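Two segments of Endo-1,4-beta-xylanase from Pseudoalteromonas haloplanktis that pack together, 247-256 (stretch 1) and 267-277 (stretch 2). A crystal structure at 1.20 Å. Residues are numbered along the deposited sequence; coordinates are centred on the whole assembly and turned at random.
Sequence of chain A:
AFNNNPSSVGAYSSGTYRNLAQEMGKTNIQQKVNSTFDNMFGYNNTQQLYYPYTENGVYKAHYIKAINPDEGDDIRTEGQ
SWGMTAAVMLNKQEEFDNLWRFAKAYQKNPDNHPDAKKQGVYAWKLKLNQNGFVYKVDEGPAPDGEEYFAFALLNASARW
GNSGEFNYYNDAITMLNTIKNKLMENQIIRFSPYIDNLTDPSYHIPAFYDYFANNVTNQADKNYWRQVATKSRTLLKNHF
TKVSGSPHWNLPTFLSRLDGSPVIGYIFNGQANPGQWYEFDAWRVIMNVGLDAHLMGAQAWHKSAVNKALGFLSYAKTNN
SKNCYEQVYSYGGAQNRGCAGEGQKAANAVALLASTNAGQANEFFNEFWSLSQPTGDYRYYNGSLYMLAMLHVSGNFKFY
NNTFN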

ATOM      1  N   PRO A 247     -16.556   9.198 -18.674  1.00 13.25           N
ATOM      2  CA  PRO A 247     -15.372   9.018 -19.528  1.00 13.38           C
ATOM      3  C   PRO A 247     -14.213   8.275 -18.930  1.00 11.59           C
ATOM      4  O   PRO A 247     -13.218   8.063 -19.641  1.00 12.06           O
ATOM      5  CB  PRO A 247     -14.964  10.482 -19.765  1.00 14.18           C
ATOM      6  CG  PRO A 247     -15.220  11.130 -18.413  1.00 15.05           C
ATOM      7  CD  PRO A 247     -16.468  10.504 -17.944  1.00 14.67           C
ATOM      8  N   HIS A 248     -14.290   7.884 -17.659  1.00 10.17           N
ATOM      9  CA  HIS A 248     -13.137   7.257 -17.001  1.00  9.13           C
ATOM     10  C   HIS A 248     -13.096   5.740 -17.140  1.00  9.54           C
ATOM     11  O   HIS A 248     -12.063   5.113 -16.877  1.00 10.00           O
ATOM     12  CB  HIS A 248     -13.070   7.659 -15.524  1.00  9.53           C
ATOM     13  CG  HIS A 248     -12.907   9.126 -15.332  1.00  9.53           C
ATOM     14  ND1 HIS A 248     -11.722   9.760 -15.585  1.00  9.75           N
ATOM     15  CD2 HIS A 248     -13.791  10.083 -14.932  1.00  9.96           C
ATOM     16  CE1 HIS A 248     -11.902  11.065 -15.384  1.00 10.55           C
ATOM     17  NE2 HIS A 248     -13.148  11.285 -14.977  1.00 11.28           N
ATOM     18  N   TRP A 249     -14.193   5.125 -17.560  1.00  9.37           N
ATOM     19  CA  TRP A 249     -14.249   3.723 -17.885  1.00  9.79           C
ATOM     20  C   TRP A 249     -13.743   2.789 -16.813  1.00  9.28           C
ATOM     21  O   TRP A 249     -13.043   1.824 -17.079  1.00 10.61           O
ATOM     22  CB  TRP A 249     -13.648   3.463 -19.290  1.00 10.86           C
ATOM     23  CG  TRP A 249     -14.448   4.137 -20.340  1.00 11.24           C
ATOM     24  CD1 TRP A 249     -14.120   5.264 -21.067  1.00 12.93           C
ATOM     25  CD2 TRP A 249     -15.783   3.802 -20.749  1.00 12.48           C
ATOM     26  NE1 TRP A 249     -15.145   5.595 -21.943  1.00 14.58           N
ATOM     27  CE2 TRP A 249     -16.185   4.743 -21.724  1.00 14.14           C
ATOM     28  CE3 TRP A 249     -16.681   2.809 -20.353  1.00 14.24           C
ATOM     29  CZ2 TRP A 249     -17.427   4.686 -22.351  1.00 15.64           C
ATOM     30  CZ3 TRP A 249     -17.941   2.757 -21.000  1.00 16.07           C
ATOM     31  CH2 TRP A 249     -18.268   3.718 -21.979  1.00 17.55           C
ATOM     32  N   ASN A 250     -14.189   3.072 -15.581  1.00  9.13           N
ATOM     33  CA  ASN A 250     -14.195   2.096 -14.489  1.00  9.55           C
ATOM     34  C   ASN A 250     -12.872   1.870 -13.810  1.00  8.70           C
ATOM     35  O   ASN A 250     -12.780   1.026 -12.949  1.00 10.63           O
ATOM     36  CB  ASN A 250     -14.809   0.766 -14.936  1.00 10.94           C
ATOM     37  CG  ASN A 250     -16.150   1.019 -15.649  1.00 12.47           C
ATOM     38  OD1 ASN A 250     -17.001   1.635 -15.090  1.00 14.15           O
ATOM     39  ND2 ASN A 250     -16.277   0.590 -16.840  1.00 18.76           N
ATOM     40  N   LEU A 251     -11.844   2.647 -14.122  1.00  8.53           N
ATOM     41  CA  LEU A 251     -10.569   2.603 -13.397  1.00  7.87           C
ATOM     42  C   LEU A 251     -10.449   3.820 -12.511  1.00  7.74           C
ATOM     43  O   LEU A 251     -10.702   4.957 -12.932  1.00  8.15           O
ATOM     44  CB  LEU A 251      -9.361   2.515 -14.349  1.00  8.47           C
ATOM     45  CG  LEU A 251      -9.227   1.239 -15.134  1.00  9.20           C
ATOM     46  CD1 LEU A 251      -8.008   1.312 -16.038  1.00  9.54           C
ATOM     47  CD2 LEU A 251      -9.142   0.015 -14.203  1.00 10.16           C
ATOM     48  N   PRO A 252     -10.004   3.615 -11.257  1.00  7.79           N
ATOM     49  CA  PRO A 252      -9.752   4.727 -10.371  1.00  7.51           C
ATOM     50  C   PRO A 252      -8.509   5.505 -10.808  1.00  7.73           C
ATOM     51  O   PRO A 252      -7.716   5.007 -11.613  1.00  8.32           O
ATOM     52  CB  PRO A 252      -9.551   4.037  -9.027  1.00  8.33           C
ATOM     53  CG  PRO A 252      -8.877   2.735  -9.418  1.00  8.53           C
ATOM     54  CD  PRO A 252      -9.558   2.321 -10.712  1.00  7.63           C
ATOM     55  N   THR A 253      -8.348   6.715 -10.252  1.00  7.72           N
ATOM     56  CA  THR A 253      -7.326   7.634 -10.722  1.00  7.51           C
ATOM     57  C   THR A 253      -6.307   7.975  -9.632  1.00  7.25           C
ATOM     58  O   THR A 253      -6.518   7.722  -8.443  1.00  7.76           O
ATOM     59  CB  THR A 253      -7.924   8.888 -11.348  1.00  7.59           C
ATOM     60  OG1 THR A 253      -8.545   9.715 -10.361  1.00  8.95           O
ATOM     61  CG2 THR A 253      -8.974   8.523 -12.384  1.00  9.50           C
ATOM     62  N   PHE A 254      -5.217   8.566 -10.077  1.00  6.91           N
ATOM     63  CA  PHE A 254      -4.125   9.035  -9.242  1.00  7.38           C
ATOM     64  C   PHE A 254      -4.595   9.980  -8.135  1.00  6.99           C
ATOM     65  O   PHE A 254      -4.326   9.781  -6.958  1.00  7.54           O
ATOM     66  CB  PHE A 254      -3.092   9.689 -10.181  1.00  7.48           C
ATOM     67  CG  PHE A 254      -1.980  10.435  -9.524  1.00  7.60           C
ATOM     68  CD1 PHE A 254      -1.448  10.090  -8.284  1.00  8.56           C
ATOM     69  CD2 PHE A 254      -1.423  11.533 -10.183  1.00  8.98           C
ATOM     70  CE1 PHE A 254      -0.401  10.843  -7.726  1.00 10.34           C
ATOM     71  CE2 PHE A 254      -0.396  12.283  -9.640  1.00  9.29           C
ATOM     72  CZ  PHE A 254       0.096  11.944  -8.420  1.00 10.28           C
ATOM     73  N   LEU A 255      -5.296  11.053  -8.536  1.00  7.34           N
ATOM     74  CA  LEU A 255      -5.717  12.097  -7.634  1.00  7.33           C
ATOM     75  C   LEU A 255      -7.222  12.309  -7.721  1.00  7.88           C
ATOM     76  O   LEU A 255      -7.841  12.126  -8.771  1.00  8.54           O
ATOM     77  CB  LEU A 255      -5.006  13.429  -7.941  1.00  8.51           C
ATOM     78  CG  LEU A 255      -3.506  13.416  -7.685  1.00  8.30           C
ATOM     79  CD1 LEU A 255      -2.882  14.703  -8.165  1.00  9.86           C
ATOM     80  CD2 LEU A 255      -3.177  13.185  -6.211  1.00  9.86           C
ATOM     81  N   SER A 256      -7.806  12.734  -6.588  1.00  7.97           N
ATOM     82  CA  SER A 256      -9.210  12.983  -6.471  1.00  8.46           C
ATOM     83  C   SER A 256      -9.481  14.170  -5.575  1.00  8.46           C
ATOM     84  O   SER A 256      -8.741  14.418  -4.595  1.00  8.87           O
ATOM     85  CB  SER A 256      -9.895  11.742  -5.832  1.00  9.58           C
ATOM     86  OG  SER A 256     -11.294  11.871  -5.674  1.00 11.99           O
TER
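Stretch 2 (267-277) IFNGQANPGQW

What shape do the two backbones take where they meet? Neither stretch forms a regular helix, and stretch 1 has no regular strand. Turns shape both: type I' from His248 to Leu251, type II from Phe268 to Gln271, and type I from Pro274 to Trp277. The chains run in opposite directions at the contact, with Thr253 CA 5.0 Å from Gln276 CA and Leu255 CA 4.8 Å from Gly275 CA.

What holds the backbones together? Two hydrogen bonds tie stretch 1 to the last turn of stretch 2. Phe254 N donates to Trp277 O at 2.9 Å, and Leu255 N donates to Gly275 O at 3.0 Å, the latter nearly straight. Gly275 has no side chain, and a CB there would lie about 3.6 Å from Leu255 CB.

Where does the Phe254 side chain go? It points toward stretch 2, and its ring edge meets backbone carbonyls: CD2 lies 3.6 Å from Pro274 O and CE2 3.5 Å from Asn273 O. Leu255 adds an apolar contact, its CD1 4.4 Å from Phe268 CE2 at that ring's edge.

How does His248 join in? Its CE1 approaches Gln276 CB at 4.1 Å, and a water bridges the stretches, 2.8 Å from His248 ND1 and donating to Gln276 O at 2.7 Å.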

ATOM      1  N   ILE A 267      -2.413  20.195 -11.681  1.00  9.43           N
ATOM      2  CA  ILE A 267      -2.877  21.180 -10.705  1.00  9.68           C
ATOM      3  C   ILE A 267      -1.777  21.777  -9.817  1.00 10.18           C
ATOM      4  O   ILE A 267      -2.055  22.704  -9.090  1.00 11.21           O
ATOM      5  CB  ILE A 267      -3.980  20.638  -9.821  1.00 10.94           C
ATOM      6  CG1 ILE A 267      -3.576  19.419  -9.038  1.00 12.47           C
ATOM      7  CG2 ILE A 267      -5.255  20.374 -10.569  1.00 11.76           C
ATOM      8  CD1 ILE A 267      -4.429  19.110  -7.838  1.00 15.00           C
ATOM      9  N   PHE A 268      -0.573  21.256  -9.816  1.00 10.15           N
ATOM     10  CA  PHE A 268       0.485  21.845  -8.998  1.00 10.33           C
ATOM     11  C   PHE A 268       1.868  21.619  -9.587  1.00 10.63           C
ATOM     12  O   PHE A 268       2.131  20.603 -10.267  1.00 10.46           O
ATOM     13  CB  PHE A 268       0.438  21.336  -7.511  1.00 12.33           C
ATOM     14  CG  PHE A 268       0.812  19.890  -7.309  1.00 12.19           C
ATOM     15  CD1 PHE A 268       2.135  19.505  -7.127  1.00 15.04           C
ATOM     16  CD2 PHE A 268      -0.139  18.889  -7.364  1.00 14.53           C
ATOM     17  CE1 PHE A 268       2.492  18.162  -6.966  1.00 16.95           C
ATOM     18  CE2 PHE A 268       0.272  17.564  -7.205  1.00 14.54           C
ATOM     19  CZ  PHE A 268       1.574  17.245  -7.063  1.00 17.20           C
ATOM     20  N   ASN A 269       2.773  22.566  -9.334  1.00 10.34           N
ATOM     21  CA  ASN A 269       4.149  22.451  -9.780  1.00 10.15           C
ATOM     22  C   ASN A 269       4.848  21.291  -9.072  1.00 12.03           C
ATOM     23  O   ASN A 269       4.839  21.220  -7.874  1.00 13.54           O
ATOM     24  CB  ASN A 269       4.902  23.739  -9.523  1.00 10.42           C
ATOM     25  CG  ASN A 269       4.597  24.840 -10.530  1.00  9.55           C
ATOM     26  OD1 ASN A 269       4.720  26.102 -10.182  1.00 13.08           O
ATOM     27  ND2 ASN A 269       4.267  24.489 -11.696  1.00  8.26           N
ATOM     28  N   GLY A 270       5.423  20.419  -9.877  1.00 12.74           N
ATOM     29  CA  GLY A 270       6.069  19.194  -9.378  1.00 14.63           C
ATOM     30  C   GLY A 270       5.246  17.939  -9.589  1.00 14.12           C
ATOM     31  O   GLY A 270       5.735  16.833  -9.321  1.00 16.53           O
ATOM     32  N   GLN A 271       3.999  18.057 -10.006  1.00 12.73           N
ATOM     33  CA  GLN A 271       3.093  16.898 -10.147  1.00 12.85           C
ATOM     34  C   GLN A 271       3.645  16.002 -11.204  1.00 13.87           C
ATOM     35  O   GLN A 271       3.987  16.386 -12.318  1.00 15.70           O
ATOM     36  CB  GLN A 271       1.724  17.409 -10.530  1.00 11.90           C
ATOM     37  CG  GLN A 271       0.681  16.359 -10.705  1.00 11.63           C
ATOM     38  CD  GLN A 271      -0.675  16.942 -11.043  1.00 10.55           C
ATOM     39  OE1 GLN A 271      -1.582  16.179 -11.603  1.00 12.50           O
ATOM     40  NE2 GLN A 271      -0.870  18.155 -10.738  1.00  9.38           N
ATOM     41  N   ALA A 272       3.703  14.695 -10.893  1.00 14.80           N
ATOM     42  CA  ALA A 272       4.392  13.786 -11.805  1.00 16.74           C
ATOM     43  C   ALA A 272       3.588  13.387 -13.048  1.00 15.65           C
ATOM     44  O   ALA A 272       4.140  13.143 -14.080  1.00 18.28           O
ATOM     45  CB  ALA A 272       4.700  12.443 -11.012  1.00 19.92           C
ATOM     46  N   ASN A 273       2.265  13.291 -12.939  1.00 13.69           N
ATOM     47  CA  ASN A 273       1.376  12.783 -14.005  1.00 13.04           C
ATOM     48  C   ASN A 273       0.054  13.489 -13.867  1.00 10.57           C
ATOM     49  O   ASN A 273      -0.291  13.898 -12.748  1.00 10.47           O
ATOM     50  CB  ASN A 273       1.139  11.203 -13.752  1.00 13.89           C
ATOM     51  CG  ASN A 273       2.319  10.423 -13.965  1.00 16.90           C
ATOM     52  OD1 ASN A 273       2.918  10.460 -15.089  1.00 20.76           O
ATOM     53  ND2 ASN A 273       2.745   9.769 -12.956  1.00 18.86           N
ATOM     54  N   PRO A 274      -0.744  13.518 -14.938  1.00  9.75           N
ATOM     55  CA  PRO A 274      -2.107  14.049 -14.834  1.00  9.89           C
ATOM     56  C   PRO A 274      -2.910  13.351 -13.761  1.00  8.77           C
ATOM     57  O   PRO A 274      -2.771  12.143 -13.519  1.00  8.71           O
ATOM     58  CB  PRO A 274      -2.692  13.827 -16.218  1.00 10.67           C
ATOM     59  CG  PRO A 274      -1.472  13.853 -17.107  1.00 11.77           C
ATOM     60  CD  PRO A 274      -0.428  13.123 -16.305  1.00 11.24           C
ATOM     61  N   GLY A 275      -3.794  14.109 -13.115  1.00  8.51           N
ATOM     62  CA  GLY A 275      -4.562  13.546 -12.015  1.00  8.80           C
ATOM     63  C   GLY A 275      -5.517  12.427 -12.341  1.00  7.88           C
ATOM     64  O   GLY A 275      -5.812  11.596 -11.483  1.00  8.35           O
ATOM     65  N   GLN A 276      -5.953  12.394 -13.596  1.00  8.81           N
ATOM     66  CA  GLN A 276      -6.976  11.438 -14.010  1.00  8.57           C
ATOM     67  C   GLN A 276      -6.372  10.179 -14.558  1.00  9.26           C
ATOM     68  O   GLN A 276      -7.107   9.261 -14.972  1.00 10.23           O
ATOM     69  CB  GLN A 276      -7.971  12.033 -15.023  1.00 10.26           C
ATOM     70  CG  GLN A 276      -7.503  12.089 -16.479  1.00 11.60           C
ATOM     71  CD  GLN A 276      -6.535  13.150 -16.806  1.00 11.40           C
ATOM     72  OE1 GLN A 276      -6.182  13.988 -15.954  1.00 11.24           O
ATOM     73  NE2 GLN A 276      -6.122  13.217 -18.053  1.00 17.16           N
ATOM     74  N   TRP A 277      -5.056  10.062 -14.567  1.00  8.65           N
ATOM     75  CA  TRP A 277      -4.478   8.799 -15.000  1.00  8.76           C
ATOM     76  C   TRP A 277      -4.690   7.713 -13.965  1.00  8.05           C
ATOM     77  O   TRP A 277      -4.526   7.928 -12.770  1.00  8.47           O
ATOM     78  CB  TRP A 277      -2.950   8.943 -15.171  1.00  9.67           C
ATOM     79  CG  TRP A 277      -2.527   9.594 -16.437  1.00 10.35           C
ATOM     80  CD1 TRP A 277      -3.299  10.273 -17.324  1.00 12.12           C
ATOM     81  CD2 TRP A 277      -1.215   9.578 -16.994  1.00 11.83           C
ATOM     82  NE1 TRP A 277      -2.534  10.678 -18.394  1.00 13.94           N
ATOM     83  CE2 TRP A 277      -1.271  10.235 -18.216  1.00 14.43           C
ATOM     84  CE3 TRP A 277      -0.024   9.076 -16.567  1.00 13.32           C
ATOM     85  CZ2 TRP A 277      -0.166  10.384 -19.051  1.00 17.65           C
ATOM     86  CZ3 TRP A 277       1.095   9.205 -17.420  1.00 17.65           C
ATOM     87  CH2 TRP A 277       0.963   9.857 -18.633  1.00 17.97           C
TER
HETATM   88  O   HOH W   1      -9.300   8.493 -16.363  1.00  9.62           O